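PDB 6CNG: DegV domain-containing protein spr0652 from Streptococcus pneumoniae, which binds linoleic acid and may carry other long-chain fatty acids, such as palmitate, in lipid transport or fatty acid metabolism. Local coordinates for residues A[31-34]-A[35-39]; A[84-88]-A[89-93]; A[105-108]-A[109-112]; A[282-285]-A[286-290]. One frame throughout, in Å; residues are numbered along the deposited sequence. Where two conformers were deposited one is given.

Contact 1: A[31-34]-A[35-39]; sequences CDYR and QLPTP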
loop_
_atom_site.group_PDB
_atom_site.type_symbol
_atom_site.label_atom_id
_atom_site.label_comp_id
_atom_site.label_asym_id
_atom_site.label_seq_id
_atom_site.Cartn_x
_atom_site.Cartn_y
_atom_site.Cartn_z
ATOM N N CYS A 31 3.593 -1.259 -1.522
ATOM C CA CYS A 31 4.158 -1.041 -0.195
ATOM C C CYS A 31 5.155 0.106 -0.269
ATOM O O CYS A 31 5.957 0.193 -1.195
ATOM C CB CYS A 31 4.899 -2.296 0.277
ATOM S SG CYS A 31 5.824 -2.195 1.831
ATOM N N ASP A 32 5.109 0.975 0.719
ATOM C CA ASP A 32 5.922 2.173 0.680
ATOM C C ASP A 32 7.319 1.988 1.240
ATOM O O ASP A 32 8.144 2.877 1.046
ATOM C CB ASP A 32 5.194 3.279 1.444
ATOM C CG ASP A 32 3.776 3.476 0.943
ATOM O OD1 ASP A 32 3.600 3.840 -0.220
ATOM O OD2 ASP A 32 2.849 3.213 1.705
ATOM N N TYR A 33 7.599 0.874 1.917
ATOM C CA TYR A 33 8.926 0.605 2.451
ATOM C C TYR A 33 9.904 0.280 1.326
ATOM O O TYR A 33 9.618 -0.548 0.460
ATOM C CB TYR A 33 8.871 -0.594 3.407
ATOM C CG TYR A 33 8.205 -0.348 4.738
ATOM C CD1 TYR A 33 8.498 0.766 5.494
ATOM C CD2 TYR A 33 7.278 -1.235 5.231
ATOM C CE1 TYR A 33 7.883 0.976 6.711
ATOM C CE2 TYR A 33 6.663 -1.036 6.435
ATOM C CZ TYR A 33 6.964 0.064 7.178
ATOM O OH TYR A 33 6.318 0.235 8.391
ATOM N N ARG A 34 11.079 0.911 1.361
ATOM C CA ARG A 34 12.230 0.393 0.628
ATOM C C ARG A 34 13.128 -0.443 1.530
ATOM O O ARG A 34 13.746 -1.409 1.071
ATOM C CB ARG A 34 13.049 1.528 -0.004
ATOM C CG ARG A 34 12.266 2.724 -0.592
ATOM C CD ARG A 34 11.446 2.333 -1.787
ATOM N NE ARG A 34 11.250 3.459 -2.691
ATOM C CZ ARG A 34 10.592 3.382 -3.843
ATOM N NH1 ARG A 34 10.056 2.235 -4.224
ATOM N NH2 ARG A 34 10.476 4.450 -4.616
ATOM N N GLN A 35 13.163 -0.090 2.810
ATOM C CA GLN A 35 13.835 -0.848 3.843
ATOM C C GLN A 35 12.822 -1.086 4.943
ATOM O O GLN A 35 12.089 -0.174 5.308
ATOM C CB GLN A 35 14.996 -0.044 4.462
ATOM C CG GLN A 35 16.108 0.367 3.497
ATOM C CD GLN A 35 17.144 1.288 4.122
ATOM O OE1 GLN A 35 18.325 0.967 4.163
ATOM N NE2 GLN A 35 16.707 2.436 4.593
ATOM N N LEU A 36 12.825 -2.288 5.499
ATOM C CA LEU A 36 11.912 -2.638 6.576
ATOM C C LEU A 36 12.546 -2.236 7.882
ATOM O O LEU A 36 13.648 -2.688 8.172
ATOM C CB LEU A 36 11.694 -4.133 6.581
ATOM C CG LEU A 36 10.547 -4.657 7.438
ATOM C CD1 LEU A 36 9.269 -3.912 7.203
ATOM C CD2 LEU A 36 10.377 -6.095 7.088
ATOM N N PRO A 37 11.936 -1.362 8.671
ATOM C CA PRO A 37 12.541 -1.018 9.948
ATOM C C PRO A 37 12.850 -2.259 10.767
ATOM O O PRO A 37 11.994 -3.138 10.963
ATOM C CB PRO A 37 11.485 -0.126 10.606
ATOM C CG PRO A 37 10.780 0.499 9.510
ATOM C CD PRO A 37 10.732 -0.553 8.430
ATOM N N THR A 38 14.112 -2.340 11.212
ATOM C CA THR A 38 14.652 -3.338 12.125
ATOM C C THR A 38 14.223 -4.752 11.759
ATOM O O THR A 38 13.414 -5.359 12.471
ATOM C CB THR A 38 14.235 -2.997 13.554
ATOM O OG1 THR A 38 14.381 -1.590 13.772
ATOM C CG2 THR A 38 15.103 -3.732 14.533
ATOM N N PRO A 39 14.758 -5.320 10.682
ATOM C CA PRO A 39 14.337 -6.660 10.283
ATOM C C PRO A 39 14.686 -7.685 11.342
ATOM O O PRO A 39 15.726 -7.614 11.991
ATOM C CB PRO A 39 15.105 -6.924 8.988
ATOM C CG PRO A 39 15.940 -5.774 8.742
ATOM C CD PRO A 39 15.892 -4.834 9.892
#

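Contact 2: A[84-88]-A[89-93]; sequences ACPSP and DDYLR. With EIC (linoleic acid), chain C.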
loop_
_atom_site.group_PDB
_atom_site.type_symbol
_atom_site.label_atom_id
_atom_site.label_comp_id
_atom_site.label_asym_id
_atom_site.label_seq_id
_atom_site.Cartn_x
_atom_site.Cartn_y
_atom_site.Cartn_z
ATOM N N ALA A 84 2.205 -0.925 -14.879
ATOM C CA ALA A 84 2.255 -2.352 -15.167
ATOM C C ALA A 84 2.752 -3.106 -13.950
ATOM O O ALA A 84 3.551 -2.594 -13.172
ATOM C CB ALA A 84 3.201 -2.684 -16.321
ATOM N N CYS A 85 2.299 -4.333 -13.823
ATOM C CA CYS A 85 2.580 -5.150 -12.651
ATOM C C CYS A 85 3.838 -5.974 -12.869
ATOM O O CYS A 85 4.338 -6.094 -13.984
ATOM C CB CYS A 85 1.384 -6.061 -12.363
ATOM S SG CYS A 85 1.112 -7.344 -13.553
ATOM N N PRO A 86 4.372 -6.585 -11.809
ATOM C CA PRO A 86 5.569 -7.400 -11.967
ATOM C C PRO A 86 5.299 -8.695 -12.699
ATOM O O PRO A 86 4.224 -9.293 -12.615
ATOM C CB PRO A 86 5.991 -7.680 -10.527
ATOM C CG PRO A 86 5.319 -6.637 -9.747
ATOM C CD PRO A 86 4.002 -6.504 -10.396
ATOM N N SER A 87 6.315 -9.116 -13.423
ATOM C CA SER A 87 6.292 -10.397 -14.068
ATOM C C SER A 87 6.396 -11.492 -13.018
ATOM O O SER A 87 6.967 -11.295 -11.949
ATOM C CB SER A 87 7.492 -10.505 -14.970
ATOM O OG SER A 87 7.686 -11.829 -15.390
ATOM N N PRO A 88 5.859 -12.652 -13.305
ATOM C CA PRO A 88 6.110 -13.797 -12.440
ATOM C C PRO A 88 7.584 -14.035 -12.224
ATOM O O PRO A 88 7.992 -14.392 -11.117
ATOM C CB PRO A 88 5.461 -14.943 -13.221
ATOM C CG PRO A 88 4.504 -14.315 -14.093
ATOM C CD PRO A 88 5.060 -13.022 -14.472
ATOM N N ASP A 89 8.389 -13.833 -13.274
ATOM C CA ASP A 89 9.830 -13.997 -13.184
ATOM C C ASP A 89 10.434 -13.031 -12.183
ATOM O O ASP A 89 11.382 -13.375 -11.480
ATOM C CB ASP A 89 10.422 -13.760 -14.556
ATOM C CG ASP A 89 11.872 -13.965 -14.567
ATOM O OD1 ASP A 89 12.285 -15.113 -14.314
ATOM O OD2 ASP A 89 12.604 -12.985 -14.801
ATOM N N ASP A 90 9.918 -11.814 -12.118
ATOM C CA ASP A 90 10.381 -10.867 -11.115
ATOM C C ASP A 90 10.173 -11.421 -9.710
ATOM O O ASP A 90 11.011 -11.226 -8.823
ATOM C CB ASP A 90 9.617 -9.559 -11.267
ATOM C CG ASP A 90 9.885 -8.877 -12.596
ATOM O OD1 ASP A 90 10.717 -9.380 -13.363
ATOM O OD2 ASP A 90 9.251 -7.840 -12.878
ATOM N N TYR A 91 9.063 -12.125 -9.494
ATOM C CA TYR A 91 8.812 -12.746 -8.202
ATOM C C TYR A 91 9.756 -13.924 -7.983
ATOM O O TYR A 91 10.319 -14.082 -6.898
ATOM C CB TYR A 91 7.332 -13.149 -8.123
ATOM C CG TYR A 91 6.401 -11.987 -7.831
ATOM C CD1 TYR A 91 6.641 -11.166 -6.764
ATOM C CD2 TYR A 91 5.289 -11.715 -8.612
ATOM C CE1 TYR A 91 5.830 -10.112 -6.483
ATOM C CE2 TYR A 91 4.464 -10.664 -8.328
ATOM C CZ TYR A 91 4.743 -9.863 -7.263
ATOM O OH TYR A 91 3.970 -8.791 -6.919
ATOM N N LEU A 92 9.987 -14.733 -9.014
ATOM C CA LEU A 92 10.879 -15.882 -8.870
ATOM C C LEU A 92 12.275 -15.466 -8.432
ATOM O O LEU A 92 12.882 -16.126 -7.582
ATOM C CB LEU A 92 10.991 -16.640 -10.193
ATOM C CG LEU A 92 9.798 -17.400 -10.714
ATOM C CD1 LEU A 92 10.166 -17.943 -12.086
ATOM C CD2 LEU A 92 9.412 -18.495 -9.779
ATOM N N ARG A 93 12.812 -14.403 -9.030
ATOM C CA ARG A 93 14.111 -13.890 -8.622
ATOM C C ARG A 93 14.134 -13.571 -7.143
ATOM O O ARG A 93 15.125 -13.827 -6.452
ATOM C CB ARG A 93 14.404 -12.592 -9.365
ATOM C CG ARG A 93 14.804 -12.712 -10.804
ATOM C CD ARG A 93 15.658 -11.498 -11.221
ATOM N NE ARG A 93 15.386 -10.268 -10.457
ATOM C CZ ARG A 93 16.139 -9.796 -9.460
ATOM N NH1 ARG A 93 17.238 -10.433 -9.053
ATOM N NH2 ARG A 93 15.785 -8.665 -8.859
HETATM C C1 EIC C . -0.802 -2.054 -12.208
HETATM C C2 EIC C . -0.894 -1.333 -10.868
HETATM C C3 EIC C . -2.240 -0.694 -10.608
HETATM C C4 EIC C . -2.380 -0.263 -9.166
HETATM C C5 EIC C . -3.759 0.284 -8.870
HETATM C C6 EIC C . -3.942 0.612 -7.392
HETATM C C7 EIC C . -3.234 1.902 -6.955
HETATM C C8 EIC C . -3.314 2.085 -5.450
HETATM C C9 EIC C . -2.492 3.300 -5.086
HETATM C C10 EIC C . -3.047 4.482 -4.930
HETATM C C11 EIC C . -4.538 4.725 -5.122
HETATM C C12 EIC C . -4.970 5.545 -3.913
HETATM C C13 EIC C . -6.000 5.262 -3.146
HETATM C C14 EIC C . -6.910 4.081 -3.408
HETATM C C15 EIC C . -6.384 2.805 -2.755
HETATM C C16 EIC C . -7.349 1.661 -3.028
HETATM C C17 EIC C . -6.801 0.349 -2.546
HETATM C C18 EIC C . -7.778 -0.756 -2.880
HETATM O O1 EIC C . -0.912 -3.308 -12.283
HETATM O O2 EIC C . -0.617 -1.378 -13.250
#

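Contact 3: A[105-108]-A[109-112]; sequences TITG and TLSG. With EIC (linoleic acid), chain C.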
loop_
_atom_site.group_PDB
_atom_site.type_symbol
_atom_site.label_atom_id
_atom_site.label_comp_id
_atom_site.label_asym_id
_atom_site.label_seq_id
_atom_site.Cartn_x
_atom_site.Cartn_y
_atom_site.Cartn_z
ATOM N N THR A 105 0.974 -8.616 -1.821
ATOM C CA THR A 105 0.729 -7.800 -2.984
ATOM C C THR A 105 -0.322 -6.738 -2.709
ATOM O O THR A 105 -1.158 -6.838 -1.817
ATOM C CB THR A 105 0.266 -8.635 -4.175
ATOM O OG1 THR A 105 -1.088 -9.046 -3.977
ATOM C CG2 THR A 105 1.141 -9.819 -4.346
ATOM N N ILE A 106 -0.243 -5.696 -3.509
ATOM C CA ILE A 106 -1.327 -4.766 -3.632
ATOM C C ILE A 106 -2.577 -5.510 -4.107
ATOM O O ILE A 106 -2.514 -6.626 -4.654
ATOM C CB ILE A 106 -0.826 -3.725 -4.652
ATOM C CG1 ILE A 106 -1.489 -2.361 -4.438
ATOM C CG2 ILE A 106 -0.949 -4.288 -6.098
ATOM C CD1 ILE A 106 -0.951 -1.231 -5.336
ATOM N N THR A 107 -3.734 -4.891 -3.859
ATOM C CA THR A 107 -5.020 -5.475 -4.208
ATOM C C THR A 107 -4.984 -6.208 -5.542
ATOM O O THR A 107 -4.672 -5.626 -6.579
ATOM C CB THR A 107 -6.105 -4.407 -4.268
ATOM O OG1 THR A 107 -7.239 -4.957 -4.941
ATOM C CG2 THR A 107 -5.631 -3.162 -4.975
ATOM N N GLY A 108 -5.325 -7.478 -5.507
ATOM C CA GLY A 108 -5.386 -8.252 -6.720
ATOM C C GLY A 108 -6.593 -7.981 -7.569
ATOM O O GLY A 108 -6.770 -8.623 -8.598
ATOM N N THR A 109 -7.457 -7.069 -7.147
ATOM C CA THR A 109 -8.593 -6.701 -7.973
ATOM C C THR A 109 -8.252 -5.592 -8.948
ATOM O O THR A 109 -8.774 -5.580 -10.062
ATOM C CB THR A 109 -9.746 -6.257 -7.089
ATOM O OG1 THR A 109 -10.001 -7.255 -6.103
ATOM C CG2 THR A 109 -11.003 -6.078 -7.909
ATOM N N LEU A 110 -7.383 -4.670 -8.554
ATOM C CA LEU A 110 -7.005 -3.558 -9.403
ATOM C C LEU A 110 -5.669 -3.755 -10.103
ATOM O O LEU A 110 -5.320 -2.943 -10.958
ATOM C CB LEU A 110 -6.961 -2.266 -8.585
ATOM C CG LEU A 110 -8.242 -1.831 -7.882
ATOM C CD1 LEU A 110 -8.010 -0.592 -7.103
ATOM C CD2 LEU A 110 -9.370 -1.627 -8.844
ATOM N N SER A 111 -4.919 -4.797 -9.765
ATOM C CA SER A 111 -3.629 -5.049 -10.372
ATOM C C SER A 111 -3.414 -6.548 -10.464
ATOM O O SER A 111 -3.879 -7.313 -9.620
ATOM C CB SER A 111 -2.480 -4.432 -9.576
ATOM O OG SER A 111 -1.228 -4.989 -9.967
ATOM N N GLY A 112 -2.695 -6.949 -11.508
ATOM C CA GLY A 112 -2.330 -8.329 -11.699
ATOM C C GLY A 112 -1.123 -8.776 -10.912
ATOM O O GLY A 112 -0.601 -9.871 -11.129
HETATM C C1 EIC C . -0.802 -2.054 -12.208
HETATM C C2 EIC C . -0.894 -1.333 -10.868
HETATM C C3 EIC C . -2.240 -0.694 -10.608
HETATM C C4 EIC C . -2.380 -0.263 -9.166
HETATM C C5 EIC C . -3.759 0.284 -8.870
HETATM C C6 EIC C . -3.942 0.612 -7.392
HETATM C C7 EIC C . -3.234 1.902 -6.955
HETATM C C8 EIC C . -3.314 2.085 -5.450
HETATM C C9 EIC C . -2.492 3.300 -5.086
HETATM C C10 EIC C . -3.047 4.482 -4.930
HETATM C C11 EIC C . -4.538 4.725 -5.122
HETATM C C12 EIC C . -4.970 5.545 -3.913
HETATM C C13 EIC C . -6.000 5.262 -3.146
HETATM C C14 EIC C . -6.910 4.081 -3.408
HETATM C C15 EIC C . -6.384 2.805 -2.755
HETATM C C16 EIC C . -7.349 1.661 -3.028
HETATM C C17 EIC C . -6.801 0.349 -2.546
HETATM C C18 EIC C . -7.778 -0.756 -2.880
HETATM O O1 EIC C . -0.912 -3.308 -12.283
HETATM O O2 EIC C . -0.617 -1.378 -13.250
HETATM O O HOH W 1 -2.343 -7.324 -7.393
#

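Contact 4: A[282-285]-A[286-290]; sequences SGLC and SFYAE. With EIC (linoleic acid), chain C.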
loop_
_atom_site.group_PDB
_atom_site.type_symbol
_atom_site.label_atom_id
_atom_site.label_comp_id
_atom_site.label_asym_id
_atom_site.label_seq_id
_atom_site.Cartn_x
_atom_site.Cartn_y
_atom_site.Cartn_z
ATOM N N SER A 282 5.362 5.453 -2.367
ATOM C CA SER A 282 6.162 4.892 -3.434
ATOM C C SER A 282 5.852 5.589 -4.750
ATOM O O SER A 282 4.964 6.427 -4.858
ATOM C CB SER A 282 5.878 3.398 -3.572
ATOM O OG SER A 282 4.550 3.140 -3.930
ATOM N N GLY A 283 6.604 5.220 -5.781
ATOM C CA GLY A 283 6.332 5.756 -7.104
ATOM C C GLY A 283 4.954 5.381 -7.590
ATOM O O GLY A 283 4.213 6.214 -8.101
ATOM N N LEU A 284 4.577 4.127 -7.384
ATOM C CA LEU A 284 3.266 3.660 -7.780
ATOM C C LEU A 284 2.190 4.362 -6.989
ATOM O O LEU A 284 1.205 4.841 -7.543
ATOM C CB LEU A 284 3.216 2.170 -7.512
ATOM C CG LEU A 284 1.982 1.445 -8.002
ATOM C CD1 LEU A 284 0.844 1.610 -7.034
ATOM C CD2 LEU A 284 1.620 1.934 -9.389
ATOM N N CYS A 285 2.338 4.389 -5.688
ATOM C CA CYS A 285 1.314 5.018 -4.878
ATOM C C CYS A 285 1.265 6.509 -5.118
ATOM O O CYS A 285 0.187 7.089 -5.095
ATOM C CB CYS A 285 1.529 4.681 -3.419
ATOM S SG CYS A 285 1.209 2.933 -3.048
ATOM N N SER A 286 2.404 7.146 -5.364
ATOM C CA SER A 286 2.385 8.564 -5.724
ATOM C C SER A 286 1.631 8.774 -7.022
ATOM O O SER A 286 0.868 9.722 -7.161
ATOM C CB SER A 286 3.807 9.113 -5.856
ATOM O OG SER A 286 4.559 8.840 -4.695
ATOM N N PHE A 287 1.826 7.878 -7.973
ATOM C CA PHE A 287 1.216 8.031 -9.271
ATOM C C PHE A 287 -0.285 7.992 -9.173
ATOM O O PHE A 287 -0.978 8.758 -9.848
ATOM C CB PHE A 287 1.707 6.882 -10.138
ATOM C CG PHE A 287 1.063 6.814 -11.466
ATOM C CD1 PHE A 287 1.224 7.817 -12.377
ATOM C CD2 PHE A 287 0.321 5.727 -11.813
ATOM C CE1 PHE A 287 0.634 7.734 -13.603
ATOM C CE2 PHE A 287 -0.269 5.656 -13.037
ATOM C CZ PHE A 287 -0.107 6.640 -13.928
ATOM N N TYR A 288 -0.806 7.108 -8.355
ATOM C CA TYR A 288 -2.244 6.937 -8.298
ATOM C C TYR A 288 -2.913 7.779 -7.243
ATOM O O TYR A 288 -4.046 8.220 -7.443
ATOM C CB TYR A 288 -2.549 5.482 -8.055
ATOM C CG TYR A 288 -2.521 4.743 -9.308
ATOM C CD1 TYR A 288 -3.399 5.065 -10.325
ATOM C CD2 TYR A 288 -1.634 3.738 -9.499
ATOM C CE1 TYR A 288 -3.401 4.389 -11.480
ATOM C CE2 TYR A 288 -1.626 3.037 -10.669
ATOM C CZ TYR A 288 -2.514 3.369 -11.667
ATOM O OH TYR A 288 -2.526 2.679 -12.863
ATOM N N ALA A 289 -2.265 8.003 -6.125
ATOM C CA ALA A 289 -2.865 8.881 -5.129
ATOM C C ALA A 289 -2.711 10.342 -5.503
ATOM O O ALA A 289 -3.536 11.171 -5.102
ATOM C CB ALA A 289 -2.239 8.628 -3.762
ATOM N N GLU A 290 -1.648 10.656 -6.249
ATOM C CA GLU A 290 -1.382 11.972 -6.804
ATOM C C GLU A 290 -1.080 13.007 -5.739
ATOM O O GLU A 290 -1.022 12.703 -4.546
ATOM C CB GLU A 290 -2.541 12.417 -7.697
ATOM C CG GLU A 290 -2.774 11.472 -8.885
ATOM C CD GLU A 290 -3.436 12.153 -10.073
ATOM O OE1 GLU A 290 -2.943 13.204 -10.534
ATOM O OE2 GLU A 290 -4.458 11.640 -10.548
HETATM C C1 EIC C . -0.802 -2.054 -12.208
HETATM C C2 EIC C . -0.894 -1.333 -10.868
HETATM C C3 EIC C . -2.240 -0.694 -10.608
HETATM C C4 EIC C . -2.380 -0.263 -9.166
HETATM C C5 EIC C . -3.759 0.284 -8.870
HETATM C C6 EIC C . -3.942 0.612 -7.392
HETATM C C7 EIC C . -3.234 1.902 -6.955
HETATM C C8 EIC C . -3.314 2.085 -5.450
HETATM C C9 EIC C . -2.492 3.300 -5.086
HETATM C C10 EIC C . -3.047 4.482 -4.930
HETATM C C11 EIC C . -4.538 4.725 -5.122
HETATM C C12 EIC C . -4.970 5.545 -3.913
HETATM C C13 EIC C . -6.000 5.262 -3.146
HETATM C C14 EIC C . -6.910 4.081 -3.408
HETATM C C15 EIC C . -6.384 2.805 -2.755
HETATM C C16 EIC C . -7.349 1.661 -3.028
HETATM C C17 EIC C . -6.801 0.349 -2.546
HETATM C C18 EIC C . -7.778 -0.756 -2.880
HETATM O O1 EIC C . -0.912 -3.308 -12.283
HETATM O O2 EIC C . -0.617 -1.378 -13.250
#

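Contact 1: A[31-34]-A[35-39]
Tyr33, Arg34, Gln35 and Leu36 form an open bend whose backbone angles resemble a type VIII beta-turn. It lies in the loop that joins two parallel neighbours of one sheet, strands 23-28 and 43-54. CA of Tyr33 and CA of Leu36 are 6.0 Å apart, and no hydrogen bond passes between residues 31-34 and 35-39. Beyond the bend the chain runs extended through Leu36 and Pro37, which brings both residues back to the Tyr33 side chain. The Tyr33 ring receives Pro37 over one face. CD of Pro37 sits 4.0 Å from the ring centroid and 25° off the ring normal. This is a CH-pi contact, offset toward the rim, where CD comes within 3.7 Å of Tyr33 CE1. Leu36 approaches the ring obliquely. Its CG is anti to the backbone N (chi1 -167°), and its CD1 methyl lies 3.9 Å from Tyr33 CD2. Phe45 of strand 43-54 also touches both Tyr33 and Leu36, and Val149 of helix 143-157 packs on Leu36. The bend thus lies between that strand and that helix. The Arg34 side chain leaves the bend instead and makes a salt bridge with Asp61. At the start of the loop the Cys31 sulphur accepts a hydrogen bond from the chain two residues on: Tyr33 N donates to Cys31 SG at 3.5 Å with an angle of 153°.

Contact 2: A[84-88]-A[89-93]
The Tyr91 ring meets Pro86 obliquely, just where Ser87 N-caps helix 88-95. CB of Pro86 lies 4.0 Å from Tyr91 CE2, and CG of Pro86 is 3.8 Å from Tyr91 OH. The carbonyl oxygens of Ser87 and Pro88 also approach the ring at a slant. The hydroxyl of Tyr91 is hydrogen-bonded to Ser113 OG. Ala117 and Ala120 of helix 113-127 and Leu103 of strand 100-105 touch the same side chain, so Tyr91 ties its helix to the sheet and to the next helix. The second flat group is the Asp90 carboxylate, which turns back to the helix start. Ser87 and Asp90 form a capping box, in which Ser87 N gives a weak bond of 3.2 Å to Asp90 OD2. The Ser87 hydroxyl makes its capping bond one residue earlier, to Asp89 N. Its OG is anti to the backbone N (chi1 167°) and accepts from Asp89 N at 3.0 Å. This bond is bent, with an angle of 141° at the hydrogen. The two bonds hold the chain at the point where the loop from strand 82-84 becomes helix. Upstream, Ala84 and Cys85 belong to the linoleic acid pocket. Helical bonding then follows at once: Leu92 N donates to Pro88 O at 2.9 Å.

Contact 3: A[105-108]-A[109-112]
Thr107 and Thr109 are joined by an ST turn. Thr107 OG1 stands anti to its own nitrogen (chi1 165°) and accepts from Thr109 N at 3.1 Å, with a fairly straight angle of 154°. The same hydroxyl has a second partner, the carbonyl oxygen of Gly217. The same rotation puts the CG2 methyl of Thr107 between the backbone N and the carbonyl carbon, where it is 4.0 Å from Leu110 CB and 3.8 Å from the terminal C18 of linoleic acid. Thr107 O receives two weak backbone bonds, from Leu110 N and Ser111 N, which curl the chain further. Ile106 meets Ser111 through its short branch, with CG2 3.8 Å from Ser111 CB. Its long branch runs extended, and CD1 reaches the middle of the lipid chain. Ser111 turns its hydroxyl away from the backbone N (chi1 164°) and gives a hydrogen bond of 2.9 Å from OG to O1 of linoleic acid. Ser113 N is a second partner of that OG. A water lies between Ser111 O, at 2.7 Å, and Ile106 O. The loop between strand 100-105 and helix 113-127 therefore touches the lipid at both ends. Ser111 is probably one of the palmitate-binding residues of the DegV family fatty-acid pocket.

Contact 4: A[282-285]-A[286-290]
Helix 283-289 forms one wall of the linoleic acid pocket, and its first turn is fixed through Ser282 at the N-cap. Ser282 OG accepts from Cys285 N at 3.1 Å in a nearly straight bond of 166°, and it also bonds to Ser29 O. The Ser282 carbonyl oxygen accepts from Ser286 N at 2.7 Å. Ser286 OG, held beside its own N by a chi1 of -53°, also bonds to it, at a very short distance that should be taken with care. That hydroxyl is also hydrogen-bonded to Thr281 OG1. The Asp61 carboxylate accepts from the N-H groups of Gly283 and Leu284, so a carboxylate sits at the helix start, where the helix dipole would favour it. Ordinary helical bonds follow, such as Ala289 N to Cys285 O at 2.8 Å. One turn apart along this pocket wall, Leu284 and Tyr288 cross each other. Leu284 CD2 lies 3.7 Å from Tyr288 CE2, while Leu284 CD1 approaches C7 of the lipid. The Tyr288 ring is sandwiched. Phe287 CD2 sits 3.5 Å above the centre of one face, and C5 of linoleic acid lies over the opposite face. Ser83 bonds to the Tyr288 hydroxyl, which fixes the far end of the ring. Nearer the backbone, Tyr288 CB is 3.3 Å from C10 of the lipid.

How the contacts relate
The contacts follow one another along the chain in numerical order. Contacts 1, 2 and 3 belong to the segments around one mixed sheet: the loop after strand 23-28, the start of helix 88-95 and the loop after strand 100-105. Contact 4 is the helix between strands 275-280 and 294-300 of the other sheet. Contacts 2 and 3 have centres about 13 Å apart and meet where Cys85 packs on Ser111. Contact 3 touches contact 4 through Ile106 and Leu284. Contact 1 reaches contact 4 where Asp32 bonds to Ser282. Contacts 2, 3 and 4 all touch linoleic acid, so loops and a helix from both sheet regions line its pocket, while contact 1 stands outside it.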